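Local coordinates for BWI-1=PROTEASE inhibitor/trypsin inhibitor (Fagopyrum esculentum, PDB 3RDY), which inhibits serine proteases, trypsin among them, and belongs to the potato type I inhibitor family, at residues A[54-58]-A[59-63]. Residues are numbered along the deposited sequence; the frame is centred on the assembly and turned at random.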
ATOM      1  N   PRO A  54      -5.158   7.850  -9.793  1.00 28.78           N
ATOM      2  CA  PRO A  54      -6.263   7.587 -10.733  1.00 28.10           C
ATOM      3  C   PRO A  54      -7.444   6.920 -10.052  1.00 30.76           C
ATOM      4  O   PRO A  54      -7.288   6.151  -9.089  1.00 33.85           O
ATOM      5  CB  PRO A  54      -5.641   6.650 -11.790  1.00 30.54           C
ATOM      6  CG  PRO A  54      -4.198   6.596 -11.526  1.00 28.59           C
ATOM      7  CD  PRO A  54      -3.934   7.099 -10.121  1.00 27.83           C
ATOM      8  N   ARG A  55      -8.640   7.226 -10.531  1.00 29.43           N
ATOM      9  CA  ARG A  55      -9.838   6.699  -9.931  1.00 31.36           C
ATOM     10  C   ARG A  55     -10.287   5.389 -10.606  1.00 30.51           C
ATOM     11  O   ARG A  55     -11.451   5.233 -10.916  1.00 34.56           O
ATOM     12  CB  ARG A  55     -10.960   7.748  -9.987  1.00 37.59           C
ATOM     13  CG  ARG A  55     -10.718   8.984  -9.105  1.00 38.63           C
ATOM     14  CD  ARG A  55     -11.861  10.012  -9.231  1.00 39.75           C
ATOM     15  N   ASP A  56      -9.357   4.486 -10.893  1.00 33.59           N
ATOM     16  CA  ASP A  56      -9.734   3.144 -11.357  1.00 32.99           C
ATOM     17  C   ASP A  56      -9.511   2.103 -10.269  1.00 30.47           C
ATOM     18  O   ASP A  56      -8.927   2.404  -9.227  1.00 28.05           O
ATOM     19  CB  ASP A  56      -9.065   2.757 -12.702  1.00 32.78           C
ATOM     20  CG  ASP A  56      -7.530   2.922 -12.708  1.00 38.49           C
ATOM     21  OD1 ASP A  56      -6.953   3.028 -13.810  1.00 43.55           O
ATOM     22  OD2 ASP A  56      -6.877   2.938 -11.639  1.00 32.76           O
ATOM     23  N   LEU A  57     -10.026   0.896 -10.482  1.00 29.26           N
ATOM     24  CA  LEU A  57      -9.891  -0.188  -9.511  1.00 26.99           C
ATOM     25  C   LEU A  57      -9.036  -1.269 -10.116  1.00 27.75           C
ATOM     26  O   LEU A  57      -9.304  -1.695 -11.239  1.00 28.89           O
ATOM     27  CB  LEU A  57     -11.260  -0.818  -9.193  1.00 30.27           C
ATOM     28  CG  LEU A  57     -12.268  -0.184  -8.265  1.00 31.81           C
ATOM     29  CD1 LEU A  57     -13.504  -1.074  -8.225  1.00 30.64           C
ATOM     30  CD2 LEU A  57     -11.684  -0.031  -6.878  1.00 29.07           C
ATOM     31  N   ARG A  58      -8.028  -1.734  -9.372  1.00 25.57           N
ATOM     32  CA  ARG A  58      -7.141  -2.784  -9.831  1.00 26.41           C
ATOM     33  C   ARG A  58      -6.952  -3.822  -8.753  1.00 26.75           C
ATOM     34  O   ARG A  58      -7.132  -3.533  -7.567  1.00 28.62           O
ATOM     35  CB  ARG A  58      -5.787  -2.181 -10.265  1.00 25.26           C
ATOM     36  CG  ARG A  58      -5.901  -1.161 -11.418  1.00 27.45           C
ATOM     37  CD  ARG A  58      -4.523  -0.655 -11.866  1.00 26.73           C
ATOM     38  NE  ARG A  58      -3.679  -1.751 -12.375  1.00 28.99           N
ATOM     39  CZ  ARG A  58      -2.999  -1.718 -13.524  1.00 28.46           C
ATOM     40  NH1 ARG A  58      -2.249  -2.752 -13.897  1.00 28.61           N
ATOM     41  NH2 ARG A  58      -3.056  -0.644 -14.294  1.00 28.23           N
ATOM     42  N   CYS A  59      -6.587  -5.037  -9.152  1.00 26.81           N
ATOM     43  CA  CYS A  59      -6.291  -6.090  -8.173  1.00 27.58           C
ATOM     44  C   CYS A  59      -4.804  -6.287  -7.960  1.00 25.46           C
ATOM     45  O   CYS A  59      -4.417  -7.142  -7.197  1.00 27.23           O
ATOM     46  CB  CYS A  59      -6.916  -7.432  -8.599  1.00 30.23           C
ATOM     47  SG  CYS A  59      -8.724  -7.397  -8.452  1.00 33.63           S
ATOM     48  N   ASP A  60      -3.980  -5.482  -8.635  1.00 24.86           N
ATOM     49  CA  ASP A  60      -2.526  -5.688  -8.653  1.00 25.32           C
ATOM     50  C   ASP A  60      -1.777  -4.444  -8.150  1.00 26.22           C
ATOM     51  O   ASP A  60      -0.590  -4.261  -8.427  1.00 25.48           O
ATOM     52  CB  ASP A  60      -2.051  -6.045 -10.082  1.00 25.36           C
ATOM     53  CG  ASP A  60      -2.373  -4.960 -11.114  1.00 31.02           C
ATOM     54  OD1 ASP A  60      -2.919  -3.900 -10.745  1.00 30.41           O
ATOM     55  OD2 ASP A  60      -2.086  -5.155 -12.324  1.00 30.39           O
ATOM     56  N   ARG A  61      -2.464  -3.604  -7.379  1.00 24.51           N
ATOM     57  CA  ARG A  61      -1.863  -2.318  -7.006  1.00 23.75           C
ATOM     58  C   ARG A  61      -2.217  -2.004  -5.559  1.00 23.55           C
ATOM     59  O   ARG A  61      -3.363  -2.144  -5.170  1.00 23.04           O
ATOM     60  CB  ARG A  61      -2.427  -1.225  -7.909  1.00 22.46           C
ATOM     61  CG  ARG A  61      -2.005   0.223  -7.513  1.00 24.69           C
ATOM     62  CD  ARG A  61      -2.526   1.266  -8.511  1.00 23.54           C
ATOM     63  NE  ARG A  61      -3.986   1.371  -8.424  1.00 22.29           N
ATOM     64  CZ  ARG A  61      -4.770   1.926  -9.341  1.00 26.10           C
ATOM     65  NH1 ARG A  61      -6.084   1.948  -9.152  1.00 25.07           N
ATOM     66  NH2 ARG A  61      -4.252   2.508 -10.420  1.00 27.26           N
ATOM     67  N   VAL A  62      -1.232  -1.549  -4.790  1.00 22.77           N
ATOM     68  CA  VAL A  62      -1.455  -1.141  -3.409  1.00 20.93           C
ATOM     69  C   VAL A  62      -0.748   0.209  -3.196  1.00 20.80           C
ATOM     70  O   VAL A  62       0.487   0.273  -3.177  1.00 20.63           O
ATOM     71  CB  VAL A  62      -0.885  -2.159  -2.382  1.00 23.10           C
ATOM     72  CG1 VAL A  62      -1.039  -1.625  -0.955  1.00 20.52           C
ATOM     73  CG2 VAL A  62      -1.588  -3.535  -2.466  1.00 24.81           C
ATOM     74  N   TRP A  63      -1.523   1.274  -3.052  1.00 19.83           N
ATOM     75  CA  TRP A  63      -0.941   2.583  -2.714  1.00 22.04           C
ATOM     76  C   TRP A  63      -0.483   2.541  -1.271  1.00 21.96           C
ATOM     77  O   TRP A  63      -1.219   2.092  -0.392  1.00 23.54           O
ATOM     78  CB  TRP A  63      -1.970   3.712  -2.856  1.00 22.95           C
ATOM     79  CG  TRP A  63      -2.548   3.878  -4.228  1.00 22.13           C
ATOM     80  CD1 TRP A  63      -3.856   3.705  -4.592  1.00 22.75           C
ATOM     81  CD2 TRP A  63      -1.837   4.225  -5.422  1.00 23.78           C
ATOM     82  NE1 TRP A  63      -4.004   3.933  -5.943  1.00 26.76           N
ATOM     83  CE2 TRP A  63      -2.784   4.262  -6.475  1.00 24.39           C
ATOM     84  CE3 TRP A  63      -0.499   4.538  -5.699  1.00 27.29           C
ATOM     85  CZ2 TRP A  63      -2.424   4.577  -7.793  1.00 25.63           C
ATOM     86  CZ3 TRP A  63      -0.148   4.848  -7.009  1.00 28.14           C
ATOM     87  CH2 TRP A  63      -1.114   4.872  -8.033  1.00 27.61           C
TER
HETATM   88  O   HOH W   1      -6.574   4.204  -7.430  1.00 27.38           O
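Pro-54 CD touches Trp-63 CZ2 at 3.7 Å. A water links the same two residues: it donates to Pro-54 O at 2.7 Å and accepts from Trp-63 NE1 at the indole edge. The carboxylate end of Asp-56 reaches Arg-61. Its CG sits between the backbone N and the carbonyl carbon (chi1 53°), which brings the carboxylate to the end of the guanidinium. One oxygen takes both bonds of this salt bridge: Asp-56 OD2 lies 2.8 Å from Arg-61 NH1 and 2.9 Å from Arg-61 NH2. Both bonds are bent, at 147° and 139°. In relatives of the potato type I inhibitor family, the long loop between the two parallel strands, here 43-48 and 61-66, presents the protease-binding site. Residues 54-58 lie in the last part of this loop, and Arg-61 reaches out to them from the start of the second strand. Arg-61 NH1 also forms a salt bridge with the C-terminal carboxylate of Met-79. Arg-58 CD lies over one face of the Arg-61 guanidinium, offset toward its rim, 3.5 Å from Arg-61 NH2. The Arg-58 chain then bends at chi3 and meets Asp-60 side-on. Arg-58 NE donates to Asp-60 OD1 at 2.8 Å, and Arg-58 NH1 to Asp-60 OD2 at 2.9 Å, almost straight. Both oxygens use syn lone pairs, and this paired grip holds the two groups nearly coplanar.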